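Local atomic coordinates of putative tryptophan halogenase (Xanthomonas campestris pv. campestris, PDB entry 6Y1W), a protein that is a flavin-dependent halogenase, probably using reduced FAD, oxygen and a halide to halogenate an aromatic substrate. Residues Q85-V90 against P490-F495; G149-L154 against M159-H164; I287-S290 against D295-S298; R265-R270 against E304-G309; W124-A129 against V462-G467. All blocks are in the same frame, centred on the assembly; numbering follows the deposited sequence.

Interaction 1 of 5, residues Q85-V90 against P490-F495; sequences QATFKV and PPHAEF
Thr87 is the first residue of strand 87-89 to meet helix 492-499: its CB lies 3.5 Å from CE1 of the His492 imidazole, and the two side chains cross at about a right angle. Its hydroxyl is used on other partners, Pro278 O and His164 ND1, so Thr87 offers His492 carbon. Next, Phe88 N donates to His492 NE2 at 3.0 Å, with an N-H...N angle of 154° and the donor close to the ring plane. As NE2 accepts here while ND1 is bonded to Pro260 O, the imidazole is probably neutral with its proton on ND1, and its rotation is fixed from both ends. Histidine suits the place because one flat ring can join two backbones. With CG anti to its own N (chi1 -168°), His492 reaches straight from the first helical turn to the strand. The Phe88 ring then meets Phe495 obliquely, the planes 60° apart; Phe88 CE2 lies 3.6 Å from Phe495 CE2, at the edge of the Phe495 ring. Strand 87-89 is an outer strand of a three-stranded antiparallel sheet beside strand 162-166; Leu496 and Tyr499 extend the helix's cover over Phe88, and Met81 of helix 77-83 also touches its side chain.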
# COMPACT_ATOMS: atom_id res chain seq x y z
N GLN A 85 20.22 22.67 -15.79
CA GLN A 85 19.86 24.00 -15.29
C GLN A 85 18.89 23.92 -14.11
O GLN A 85 18.08 24.85 -13.89
CB GLN A 85 19.28 24.89 -16.41
CG GLN A 85 20.26 25.12 -17.57
CD GLN A 85 21.28 26.19 -17.22
OE1 GLN A 85 20.97 27.17 -16.53
NE2 GLN A 85 22.53 25.99 -17.68
N ALA A 86 19.00 22.86 -13.30
CA ALA A 86 17.91 22.53 -12.37
C ALA A 86 17.97 23.31 -11.07
O ALA A 86 19.04 23.72 -10.61
CB ALA A 86 17.91 21.03 -12.04
N THR A 87 16.80 23.50 -10.45
CA THR A 87 16.71 24.06 -9.11
C THR A 87 15.91 23.10 -8.23
O THR A 87 15.33 22.12 -8.71
CB THR A 87 16.04 25.46 -9.10
OG1 THR A 87 14.67 25.34 -9.52
CG2 THR A 87 16.78 26.46 -10.07
N PHE A 88 15.85 23.40 -6.94
CA PHE A 88 15.09 22.55 -6.04
C PHE A 88 13.64 23.00 -5.93
O PHE A 88 13.31 24.19 -6.06
CB PHE A 88 15.74 22.52 -4.64
CG PHE A 88 17.07 21.83 -4.63
CD1 PHE A 88 17.13 20.42 -4.60
CD2 PHE A 88 18.25 22.55 -4.69
CE1 PHE A 88 18.35 19.76 -4.63
CE2 PHE A 88 19.48 21.87 -4.72
CZ PHE A 88 19.53 20.49 -4.69
N LYS A 89 12.76 22.02 -5.65
CA LYS A 89 11.33 22.26 -5.49
C LYS A 89 10.87 21.61 -4.21
O LYS A 89 11.14 20.43 -4.01
CB LYS A 89 10.57 21.65 -6.68
CG LYS A 89 9.04 21.75 -6.52
CD LYS A 89 8.35 20.99 -7.65
CE LYS A 89 6.83 20.91 -7.36
NZ LYS A 89 6.20 19.80 -8.21
N VAL A 90 10.16 22.37 -3.36
CA VAL A 90 9.57 21.80 -2.15
C VAL A 90 8.05 21.85 -2.14
O VAL A 90 7.44 21.38 -1.17
CB VAL A 90 10.13 22.46 -0.87
CG1 VAL A 90 11.63 22.21 -0.76
CG2 VAL A 90 9.83 23.97 -0.88
N PRO A 490 20.05 27.55 4.16
CA PRO A 490 20.50 28.78 3.47
C PRO A 490 19.52 29.22 2.41
O PRO A 490 18.66 28.42 1.98
CB PRO A 490 21.82 28.36 2.82
CG PRO A 490 21.59 26.90 2.48
CD PRO A 490 20.77 26.36 3.67
N PRO A 491 19.65 30.45 1.92
CA PRO A 491 18.91 30.86 0.71
C PRO A 491 19.17 29.89 -0.45
O PRO A 491 20.28 29.40 -0.64
CB PRO A 491 19.46 32.26 0.41
CG PRO A 491 20.03 32.73 1.74
CD PRO A 491 20.55 31.51 2.41
N HIS A 492 18.10 29.61 -1.22
CA HIS A 492 18.16 28.66 -2.34
C HIS A 492 19.34 28.94 -3.26
O HIS A 492 20.06 28.03 -3.68
CB HIS A 492 16.85 28.77 -3.12
CG HIS A 492 16.61 27.69 -4.13
ND1 HIS A 492 15.61 27.79 -5.08
CD2 HIS A 492 17.18 26.47 -4.31
CE1 HIS A 492 15.62 26.70 -5.83
NE2 HIS A 492 16.54 25.87 -5.37
N ALA A 493 19.51 30.20 -3.62
CA ALA A 493 20.55 30.58 -4.57
C ALA A 493 21.93 30.28 -4.02
O ALA A 493 22.82 29.86 -4.77
CB ALA A 493 20.44 32.06 -4.91
N GLU A 494 22.13 30.50 -2.72
CA GLU A 494 23.43 30.19 -2.13
C GLU A 494 23.70 28.69 -2.17
O GLU A 494 24.82 28.25 -2.47
CB GLU A 494 23.51 30.72 -0.70
CG GLU A 494 23.84 32.20 -0.68
CD GLU A 494 23.68 32.81 0.70
OE1 GLU A 494 23.35 34.02 0.76
OE2 GLU A 494 23.90 32.07 1.69
N PHE A 495 22.68 27.89 -1.88
CA PHE A 495 22.88 26.45 -1.93
C PHE A 495 23.17 25.99 -3.36
O PHE A 495 24.08 25.18 -3.57
CB PHE A 495 21.66 25.72 -1.35
CG PHE A 495 21.93 24.27 -1.14
CD1 PHE A 495 22.71 23.85 -0.06
CD2 PHE A 495 21.49 23.34 -2.06
CE1 PHE A 495 23.01 22.49 0.10
CE2 PHE A 495 21.79 22.00 -1.90
CZ PHE A 495 22.56 21.56 -0.82

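Interaction 2 of 5, residues G149-L154 against M159-H164; sequences GRFAHL and MNYAYH
Phe151 and Tyr161 meet edge to face: CZ of Phe151 lies 3.6 Å above the plane of the Tyr161 ring, displaced toward its rim, and the two planes stand at 74°. Tyr161 holds CG between its backbone N and carbonyl carbon (chi1 67°), which turns the phenol toward the loop 149-154. His153 brings a second edge to the same phenol in an offset edge-to-face pair, with ring centroids 5.3 Å apart. Its imidazole plane is turned 79° from that of Tyr161, and Tyr161 OH lies near the imidazole plane at its edge. The three rings thus form an aromatic cluster, to which Phe88 adds a ring stacked on Phe151. Met159 packs beside the cluster. Its chain, bent at chi2 and chi3, runs antiparallel to the Phe151 side chain and sets CE 4.0 Å from Phe151 CE1, while Leu154 presses CD1 tightly against Met159 CG at 3.4 Å. A flexible thioether can bend to follow neighbours of different shape. Backbone ends are joined by a water that accepts from Leu154 N and Met159 N. The polar rims of Tyr161 and His153 both turn to Glu77, whose OE2 binds the phenol and OE1 the imidazole. The chemistry is therefore aromatic and apolar within, with one carboxylate at its border that probably fixes the orientation of both rings, whereas the buried Ala152 O has no hydrogen-bonding partner.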
# COMPACT_ATOMS: atom_id res chain seq x y z
N GLY A 149 12.02 30.70 0.76
CA GLY A 149 13.01 30.56 -0.31
C GLY A 149 14.33 29.95 0.12
O GLY A 149 15.40 30.38 -0.35
N ARG A 150 14.28 28.96 1.00
CA ARG A 150 15.45 28.31 1.56
C ARG A 150 15.50 26.83 1.20
O ARG A 150 14.46 26.18 1.05
CB ARG A 150 15.45 28.46 3.10
CG ARG A 150 15.50 29.90 3.56
CD ARG A 150 15.62 29.98 5.06
NE ARG A 150 15.75 31.36 5.52
CZ ARG A 150 16.91 31.99 5.69
NH1 ARG A 150 18.06 31.38 5.44
NH2 ARG A 150 16.91 33.26 6.11
N PHE A 151 16.72 26.29 1.08
CA PHE A 151 16.86 24.86 0.81
C PHE A 151 18.27 24.40 1.17
O PHE A 151 19.25 25.05 0.78
CB PHE A 151 16.61 24.47 -0.66
CG PHE A 151 16.73 22.98 -0.89
CD1 PHE A 151 15.64 22.16 -0.65
CD2 PHE A 151 17.95 22.40 -1.21
CE1 PHE A 151 15.76 20.79 -0.78
CE2 PHE A 151 18.09 21.02 -1.33
CZ PHE A 151 16.97 20.21 -1.10
N ALA A 152 18.35 23.25 1.84
CA ALA A 152 19.53 22.39 1.83
C ALA A 152 19.06 20.98 2.20
O ALA A 152 17.97 20.81 2.72
CB ALA A 152 20.60 22.91 2.82
N HIS A 153 19.88 19.96 1.90
CA HIS A 153 19.53 18.61 2.34
C HIS A 153 19.63 18.53 3.86
O HIS A 153 20.47 19.18 4.47
CB HIS A 153 20.45 17.53 1.75
CG HIS A 153 20.53 17.55 0.27
ND1 HIS A 153 21.45 18.32 -0.41
CD2 HIS A 153 19.81 16.90 -0.67
CE1 HIS A 153 21.30 18.14 -1.71
NE2 HIS A 153 20.31 17.29 -1.90
N LEU A 154 18.78 17.70 4.44
CA LEU A 154 18.89 17.44 5.88
C LEU A 154 19.22 15.97 6.13
O LEU A 154 18.88 15.11 5.31
CB LEU A 154 17.60 17.81 6.60
CG LEU A 154 17.39 19.32 6.78
CD1 LEU A 154 16.00 19.63 7.37
CD2 LEU A 154 18.52 19.86 7.67
N MET A 159 14.53 16.62 4.63
CA MET A 159 13.87 17.56 3.72
C MET A 159 13.36 16.76 2.53
O MET A 159 14.13 16.04 1.88
CB MET A 159 14.84 18.64 3.25
CG MET A 159 14.91 19.90 4.12
SD MET A 159 13.43 20.93 3.97
CE MET A 159 13.16 20.66 2.26
N ASN A 160 12.05 16.85 2.25
CA ASN A 160 11.46 16.19 1.09
C ASN A 160 11.38 17.17 -0.07
O ASN A 160 10.90 18.29 0.11
CB ASN A 160 10.07 15.68 1.46
CG ASN A 160 10.16 14.59 2.52
OD1 ASN A 160 10.49 13.46 2.19
ND2 ASN A 160 9.95 14.94 3.78
N TYR A 161 11.85 16.76 -1.25
CA TYR A 161 12.04 17.73 -2.33
C TYR A 161 12.07 17.02 -3.67
O TYR A 161 12.18 15.79 -3.76
CB TYR A 161 13.35 18.54 -2.15
CG TYR A 161 14.59 17.67 -2.34
CD1 TYR A 161 15.16 16.99 -1.25
CD2 TYR A 161 15.18 17.53 -3.59
CE1 TYR A 161 16.24 16.15 -1.44
CE2 TYR A 161 16.29 16.69 -3.77
CZ TYR A 161 16.81 16.03 -2.68
OH TYR A 161 17.90 15.19 -2.82
N ALA A 162 11.97 17.84 -4.74
CA ALA A 162 12.20 17.37 -6.10
C ALA A 162 12.86 18.52 -6.87
O ALA A 162 13.56 19.34 -6.26
CB ALA A 162 10.90 16.91 -6.76
N TYR A 163 12.63 18.62 -8.19
CA TYR A 163 13.41 19.53 -9.03
C TYR A 163 12.53 20.31 -10.00
O TYR A 163 11.48 19.84 -10.44
CB TYR A 163 14.42 18.77 -9.90
CG TYR A 163 15.18 17.68 -9.15
CD1 TYR A 163 16.19 18.02 -8.28
CD2 TYR A 163 14.84 16.35 -9.33
CE1 TYR A 163 16.90 17.03 -7.59
CE2 TYR A 163 15.53 15.33 -8.64
CZ TYR A 163 16.57 15.68 -7.80
OH TYR A 163 17.21 14.64 -7.16
N HIS A 164 13.02 21.48 -10.39
CA HIS A 164 12.62 22.13 -11.61
C HIS A 164 13.75 21.91 -12.60
O HIS A 164 14.90 22.16 -12.25
CB HIS A 164 12.42 23.64 -11.37
CG HIS A 164 11.44 23.96 -10.27
ND1 HIS A 164 11.84 24.49 -9.05
CD2 HIS A 164 10.09 23.77 -10.18
CE1 HIS A 164 10.77 24.68 -8.29
NE2 HIS A 164 9.70 24.23 -8.94
O HOH W 1 17.02 16.01 2.62

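Interaction 3 of 5, residues I287-S290 against D295-S298; sequences IVYS and DQDS. With BUD ((2S,3S)-butane-2,3-diol), chain I.
Asp295 OD1 is gripped twice by Ser298, by its hydroxyl and by its backbone N. Ser298 OG donates at 2.5 Å, a short bond that meets OD1 nearly along the C-O direction. Ser298 N comes from above the carboxylate plane, 50° out of it, at 3.0 Å. Asp295 is the N-cap of helix 296-306; aspartate suits this position because it can accept a first-turn amide, and its negative charge probably interacts favourably with the positive end of the helix dipole. Across the contact, Tyr289 OH lies 3.3 Å from Gln296 CA. A chi1 of 65° tucks the phenol over its own backbone and toward the helix start. The extended Gln296 chain crosses it obliquely, its amide plane 65° from the ring. A water joins the two ends, 2.7 Å from Tyr289 OH and donating to Gln296 OE1 at 3.0 Å. A bound butanediol lies near the root of the tyrosine side chain, its C4 3.5 Å from Tyr289 CB and 3.8 Å from Ile287 CD1. Strand and helix thus meet through the phenol oxygen set against Gln296 carbons and through a water bridge; carbons of Ile287, Tyr289 and Ser298 meet the diol's methyl ends, while its hydrogen bonds go to Asp269 OD2 and Ala271 N.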
# COMPACT_ATOMS: atom_id res chain seq x y z
N ILE A 287 0.22 29.05 -19.79
CA ILE A 287 -1.17 29.13 -19.36
C ILE A 287 -1.85 27.89 -19.92
O ILE A 287 -1.62 27.52 -21.08
CB ILE A 287 -1.87 30.45 -19.80
CG1 ILE A 287 -3.31 30.46 -19.27
CG2 ILE A 287 -1.86 30.68 -21.34
CD1 ILE A 287 -3.89 31.89 -19.19
N VAL A 288 -2.60 27.22 -19.06
CA VAL A 288 -3.34 26.02 -19.39
C VAL A 288 -4.79 26.43 -19.41
O VAL A 288 -5.26 26.99 -18.43
CB VAL A 288 -3.10 24.96 -18.31
CG1 VAL A 288 -4.08 23.78 -18.46
CG2 VAL A 288 -1.62 24.48 -18.32
N TYR A 289 -5.51 26.15 -20.50
CA TYR A 289 -6.88 26.66 -20.56
C TYR A 289 -7.76 25.75 -21.40
O TYR A 289 -7.31 24.79 -22.01
CB TYR A 289 -6.90 28.10 -21.12
CG TYR A 289 -6.45 28.21 -22.56
CD1 TYR A 289 -5.08 28.29 -22.90
CD2 TYR A 289 -7.37 28.29 -23.60
CE1 TYR A 289 -4.65 28.40 -24.22
CE2 TYR A 289 -6.95 28.41 -24.92
CZ TYR A 289 -5.62 28.46 -25.23
OH TYR A 289 -5.29 28.57 -26.55
N SER A 290 -9.06 26.06 -21.39
CA SER A 290 -10.06 25.28 -22.12
C SER A 290 -10.56 26.07 -23.31
O SER A 290 -11.15 27.15 -23.14
CB SER A 290 -11.24 24.92 -21.23
OG SER A 290 -12.22 24.24 -22.03
N ASP A 295 -10.54 31.73 -25.82
CA ASP A 295 -9.80 31.55 -27.06
C ASP A 295 -8.32 31.86 -26.85
O ASP A 295 -7.92 32.38 -25.81
CB ASP A 295 -10.40 32.40 -28.20
CG ASP A 295 -10.12 33.89 -28.05
OD1 ASP A 295 -9.90 34.39 -26.93
OD2 ASP A 295 -10.15 34.57 -29.09
N GLN A 296 -7.51 31.49 -27.84
CA GLN A 296 -6.05 31.62 -27.70
C GLN A 296 -5.64 33.07 -27.49
O GLN A 296 -4.78 33.37 -26.64
CB GLN A 296 -5.36 31.04 -28.94
CG GLN A 296 -3.86 31.17 -28.86
CD GLN A 296 -3.18 30.63 -30.08
OE1 GLN A 296 -2.64 29.53 -30.05
NE2 GLN A 296 -3.19 31.40 -31.15
N ASP A 297 -6.22 34.00 -28.25
CA ASP A 297 -5.85 35.40 -28.08
C ASP A 297 -6.10 35.89 -26.65
O ASP A 297 -5.28 36.63 -26.10
CB ASP A 297 -6.64 36.25 -29.08
CG ASP A 297 -6.10 36.14 -30.48
OD1 ASP A 297 -4.94 35.71 -30.64
OD2 ASP A 297 -6.83 36.49 -31.42
N SER A 298 -7.24 35.51 -26.04
CA SER A 298 -7.52 35.94 -24.68
C SER A 298 -6.55 35.28 -23.71
O SER A 298 -6.07 35.93 -22.78
CB SER A 298 -8.96 35.62 -24.27
OG SER A 298 -9.86 36.21 -25.19
C1 BUD I . -8.41 33.62 -21.38
O1 BUD I . -9.56 34.35 -19.46
C2 BUD I . -9.02 33.21 -20.05
O2 BUD I . -8.33 32.60 -17.85
C3 BUD I . -7.90 32.65 -19.17
C4 BUD I . -7.58 31.22 -19.60
O HOH W 2 -2.87 27.91 -27.54

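Interaction 4 of 5, residues R265-R270 against E304-G309; sequences RARADR and EHNLQG. With BUD ((2S,3S)-butane-2,3-diol), chain I; BUD ((2S,3S)-butane-2,3-diol), chain J.
Strand 263-268 of the seven-stranded mixed sheet meets the C-terminal end of helix 296-306 here, through arginines that rise from the strand to the polar groups at the helix end. The side chains of Arg267 and Asn306 reach toward each other from strand and helix. Arg267 NH1 donates to Asn306 OD1 at 2.8 Å, in the carbonyl plane and on a lone pair, with a C=O...N angle of 140°; the oxygen is only 5° out of the guanidinium plane. Its NE is engaged in a salt bridge with Glu95 of strand 91-99, so one guanidinium ties the helix end to a second strand. Asn306 suits its place because its amide accepts from Arg267 and also donates, ND2 reaching Val302 O one helical turn back and a water that in turn donates to Asp269 OD1.

Arg265, two residues earlier and thus on the same side of the strand, lays its guanidinium face to face with that of Arg267, whose NH2 is 3.3 Å above the plane of the Arg265 group. Its chain bends at chi3 (79°), and the planar head lies nearly coplanar with the Gln308 amide. A water accepts from Arg265 NH2 at 3.1 Å and lies 2.9 Å from Gln308 OE1, bridging the pair. Beyond the strand end, Asp269 OD2 accepts from O2 of one butanediol at 2.7 Å and from Arg270 N at 2.9 Å. Glu95 and the carbonyl oxygens at the helix end probably offset the paired positive charges, giving a hydrated, polar join in place of an apolar one.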
# COMPACT_ATOMS: atom_id res chain seq x y z
N ARG A 265 4.68 27.72 -9.18
CA ARG A 265 3.47 28.51 -8.96
C ARG A 265 2.38 28.02 -9.90
O ARG A 265 2.63 27.83 -11.09
CB ARG A 265 3.74 30.00 -9.16
CG ARG A 265 2.60 30.89 -8.63
CD ARG A 265 3.03 32.35 -8.70
NE ARG A 265 2.91 32.87 -10.06
CZ ARG A 265 3.46 34.00 -10.48
NH1 ARG A 265 4.18 34.73 -9.63
NH2 ARG A 265 3.26 34.40 -11.74
N ALA A 266 1.17 27.82 -9.35
CA ALA A 266 -0.02 27.43 -10.12
C ALA A 266 -1.09 28.48 -9.85
O ALA A 266 -1.78 28.41 -8.82
CB ALA A 266 -0.52 26.05 -9.69
N ARG A 267 -1.24 29.44 -10.76
CA ARG A 267 -2.09 30.61 -10.50
C ARG A 267 -3.36 30.48 -11.34
O ARG A 267 -3.31 30.66 -12.56
CB ARG A 267 -1.35 31.89 -10.84
CG ARG A 267 -2.25 33.15 -10.62
CD ARG A 267 -1.47 34.43 -10.98
NE ARG A 267 -0.52 34.70 -9.90
CZ ARG A 267 0.37 35.69 -9.94
NH1 ARG A 267 0.43 36.48 -11.02
NH2 ARG A 267 1.17 35.89 -8.91
N ALA A 268 -4.49 30.25 -10.67
CA ALA A 268 -5.75 30.11 -11.39
C ALA A 268 -6.23 31.46 -11.92
O ALA A 268 -5.97 32.51 -11.32
CB ALA A 268 -6.82 29.52 -10.47
N ASP A 269 -6.91 31.42 -13.06
CA ASP A 269 -7.48 32.62 -13.67
C ASP A 269 -8.96 32.34 -13.95
O ASP A 269 -9.59 31.59 -13.20
CB ASP A 269 -6.71 33.00 -14.95
CG ASP A 269 -6.89 34.47 -15.31
OD1 ASP A 269 -6.29 35.33 -14.61
OD2 ASP A 269 -7.66 34.74 -16.26
N ARG A 270 -9.53 32.92 -15.00
CA ARG A 270 -10.98 32.82 -15.23
C ARG A 270 -11.39 31.48 -15.82
O ARG A 270 -12.50 31.00 -15.54
CB ARG A 270 -11.45 33.92 -16.20
CG ARG A 270 -11.30 35.33 -15.67
CD ARG A 270 -11.63 36.31 -16.83
NE ARG A 270 -12.94 36.02 -17.42
CZ ARG A 270 -14.11 36.37 -16.86
NH1 ARG A 270 -14.16 37.04 -15.71
NH2 ARG A 270 -15.24 36.04 -17.49
N GLU A 304 0.54 37.17 -20.88
CA GLU A 304 1.40 38.35 -20.99
C GLU A 304 1.25 39.25 -19.77
O GLU A 304 2.25 39.73 -19.21
CB GLU A 304 1.05 39.14 -22.26
CG GLU A 304 1.75 40.48 -22.32
CD GLU A 304 3.23 40.34 -22.57
OE1 GLU A 304 3.62 39.28 -23.11
OE2 GLU A 304 3.99 41.27 -22.23
N HIS A 305 0.01 39.45 -19.30
CA HIS A 305 -0.24 40.33 -18.17
C HIS A 305 0.46 39.83 -16.91
O HIS A 305 0.89 40.64 -16.08
CB HIS A 305 -1.74 40.48 -17.94
CG HIS A 305 -2.11 41.24 -16.71
ND1 HIS A 305 -2.03 42.62 -16.64
CD2 HIS A 305 -2.59 40.83 -15.51
CE1 HIS A 305 -2.43 43.02 -15.44
NE2 HIS A 305 -2.77 41.94 -14.74
N ASN A 306 0.63 38.52 -16.77
CA ASN A 306 1.21 37.97 -15.57
C ASN A 306 2.72 37.74 -15.65
O ASN A 306 3.31 37.39 -14.63
CB ASN A 306 0.53 36.63 -15.22
CG ASN A 306 -0.86 36.83 -14.61
OD1 ASN A 306 -1.01 36.88 -13.40
ND2 ASN A 306 -1.86 37.03 -15.46
N LEU A 307 3.33 37.92 -16.82
CA LEU A 307 4.77 37.67 -16.96
C LEU A 307 5.56 38.72 -16.21
O LEU A 307 5.13 39.87 -16.05
CB LEU A 307 5.19 37.67 -18.43
CG LEU A 307 4.66 36.52 -19.32
CD1 LEU A 307 5.19 36.62 -20.74
CD2 LEU A 307 5.05 35.18 -18.74
N GLN A 308 6.69 38.29 -15.66
CA GLN A 308 7.74 39.16 -15.15
C GLN A 308 8.99 38.93 -15.97
O GLN A 308 9.34 37.78 -16.26
CB GLN A 308 8.04 38.89 -13.69
CG GLN A 308 6.88 39.15 -12.75
CD GLN A 308 7.13 38.51 -11.40
OE1 GLN A 308 6.58 37.46 -11.08
NE2 GLN A 308 8.01 39.14 -10.61
N GLY A 309 9.65 40.01 -16.35
CA GLY A 309 10.85 39.94 -17.15
C GLY A 309 10.55 39.83 -18.63
O GLY A 309 9.45 39.48 -19.07
C1 BUD I . -8.41 33.62 -21.38
O1 BUD I . -9.56 34.35 -19.46
C2 BUD I . -9.02 33.21 -20.05
O2 BUD I . -8.33 32.60 -17.85
C3 BUD I . -7.90 32.65 -19.17
C4 BUD I . -7.58 31.22 -19.60
C1 BUD J . -8.11 38.18 -11.12
O1 BUD J . -9.13 37.37 -13.20
C2 BUD J . -8.34 37.01 -12.08
O2 BUD J . -9.55 35.02 -12.34
C3 BUD J . -9.13 35.92 -11.37
C4 BUD J . -8.23 35.16 -10.39
O HOH W 3 5.12 36.30 -13.25
O HOH W 4 2.70 38.26 -11.51
O HOH W 5 -4.74 37.62 -14.90

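Interaction 5 of 5, residues W124-A129 against V462-G467; sequences WLKAHA and VADLMG
Lys126 NZ donates to Asp464 OD1 at 2.8 Å in a salt bridge. It meets the oxygen on the anti side, 19° out of the carboxylate plane. The ammonium has a second partner in a water, 2.7 Å from NZ, which donates a hydrogen bond to Asp464 O at 2.8 Å; backbone and side chain of one residue thus answer the same lysine. The lysine's CG lies anti to its backbone N (chi1 168°), and a bend at chi2 (85°) turns the outer chain across Asp464 at about a right angle. This joins helix 120-129 to segment 462-467, in the loop that leads to the N-cap of helix 468-486. Lysine suits the site because its methylenes can pack while its ammonium bonds: Lys126 CB lies 3.9 Å from Ala463 CB, and Lys126 CE passes beside the carbonyl, 3.7 Å from Ala463 O. The small methyl of Ala463 lets helix and loop approach closely. Ala463 O itself accepts from Met466 N at 3.2 Å, a bond within the loop. The carboxylate has further partners: OD1 is also hydrogen-bonded to His459 NE2, and OD2 accepts from Gln367 NE2 of the second subunit, where Gln42 packs on Asp464 as well.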
# COMPACT_ATOMS: atom_id res chain seq x y z
N TRP A 124 -5.06 19.66 15.01
CA TRP A 124 -5.12 21.03 14.51
C TRP A 124 -6.56 21.54 14.44
O TRP A 124 -6.83 22.69 14.81
CB TRP A 124 -4.44 21.12 13.14
CG TRP A 124 -4.40 22.52 12.63
CD1 TRP A 124 -3.41 23.43 12.86
CD2 TRP A 124 -5.37 23.17 11.81
NE1 TRP A 124 -3.71 24.62 12.22
CE2 TRP A 124 -4.92 24.50 11.60
CE3 TRP A 124 -6.59 22.79 11.26
CZ2 TRP A 124 -5.63 25.43 10.83
CZ3 TRP A 124 -7.30 23.72 10.51
CH2 TRP A 124 -6.82 25.02 10.31
N LEU A 125 -7.50 20.69 13.99
CA LEU A 125 -8.91 21.07 13.90
C LEU A 125 -9.49 21.41 15.28
O LEU A 125 -10.22 22.40 15.44
CB LEU A 125 -9.71 19.94 13.25
CG LEU A 125 -9.52 19.85 11.72
CD1 LEU A 125 -9.94 18.47 11.16
CD2 LEU A 125 -10.21 21.02 10.97
N LYS A 126 -9.18 20.59 16.29
CA LYS A 126 -9.61 20.90 17.65
C LYS A 126 -9.01 22.22 18.08
O LYS A 126 -9.70 23.08 18.64
CB LYS A 126 -9.19 19.78 18.59
CG LYS A 126 -9.32 20.08 20.07
CD LYS A 126 -10.68 19.83 20.59
CE LYS A 126 -10.68 19.97 22.10
NZ LYS A 126 -12.10 19.79 22.47
N ALA A 127 -7.72 22.41 17.79
CA ALA A 127 -7.06 23.65 18.19
C ALA A 127 -7.69 24.84 17.49
O ALA A 127 -7.83 25.91 18.09
CB ALA A 127 -5.56 23.59 17.90
N HIS A 128 -8.04 24.69 16.22
CA HIS A 128 -8.73 25.75 15.51
C HIS A 128 -10.09 26.06 16.15
O HIS A 128 -10.46 27.23 16.32
CB HIS A 128 -8.89 25.34 14.04
CG HIS A 128 -9.31 26.45 13.14
ND1 HIS A 128 -10.12 26.25 12.04
CD2 HIS A 128 -9.01 27.77 13.15
CE1 HIS A 128 -10.32 27.41 11.43
NE2 HIS A 128 -9.65 28.34 12.08
N ALA A 129 -10.85 25.02 16.52
CA ALA A 129 -12.13 25.26 17.18
C ALA A 129 -11.94 25.98 18.52
O ALA A 129 -12.81 26.75 18.93
CB ALA A 129 -12.90 23.95 17.38
N VAL A 462 -10.19 11.70 19.92
CA VAL A 462 -9.02 11.61 20.78
C VAL A 462 -8.46 13.01 21.06
O VAL A 462 -7.87 13.24 22.12
CB VAL A 462 -7.96 10.69 20.16
CG1 VAL A 462 -7.24 11.39 19.02
CG2 VAL A 462 -6.96 10.25 21.22
N ALA A 463 -8.68 13.95 20.15
CA ALA A 463 -8.17 15.30 20.41
C ALA A 463 -8.98 15.98 21.50
O ALA A 463 -8.50 16.94 22.12
CB ALA A 463 -8.18 16.10 19.12
N ASP A 464 -10.18 15.49 21.80
CA ASP A 464 -10.95 16.16 22.85
C ASP A 464 -10.41 15.84 24.24
O ASP A 464 -10.87 16.44 25.22
CB ASP A 464 -12.44 15.78 22.77
CG ASP A 464 -13.11 16.29 21.52
OD1 ASP A 464 -12.90 17.46 21.13
OD2 ASP A 464 -13.88 15.52 20.92
N LEU A 465 -9.44 14.94 24.33
CA LEU A 465 -8.80 14.64 25.60
C LEU A 465 -7.88 15.77 26.03
O LEU A 465 -7.51 15.84 27.21
CB LEU A 465 -7.98 13.35 25.49
CG LEU A 465 -8.78 12.02 25.43
CD1 LEU A 465 -7.82 10.88 25.12
CD2 LEU A 465 -9.50 11.76 26.72
N MET A 466 -7.43 16.62 25.11
CA MET A 466 -6.47 17.66 25.45
C MET A 466 -7.16 18.97 25.81
O MET A 466 -7.95 19.50 25.03
CB MET A 466 -5.50 17.88 24.30
CG MET A 466 -4.67 16.64 24.06
SD MET A 466 -3.79 16.86 22.54
CE MET A 466 -2.33 17.58 23.16
N GLY A 467 -6.77 19.51 26.95
CA GLY A 467 -7.17 20.87 27.27
C GLY A 467 -6.41 21.88 26.44
O GLY A 467 -5.47 21.57 25.71
O HOH W 6 -12.22 18.87 25.05

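In the fold
Interactions 1 and 2 share one small antiparallel sheet, strands 87-89 and 162-166 being neighbours in it; their centres lie about 7 Å apart and the two touch. Interaction 1 is buried and interaction 2 partly so, and both rely on aromatic rings. Interactions 3 and 4 hold the two ends of helix 296-306 to the larger mixed sheet and touch the same butanediol. Interaction 4 is a surface contact, built on charge, amides and water, whereas interaction 3, partly buried, sets a tyrosine on the helix start. Interaction 5 stands apart, about 35 Å between its centre and that of the chain, and its salt bridge borders the second subunit.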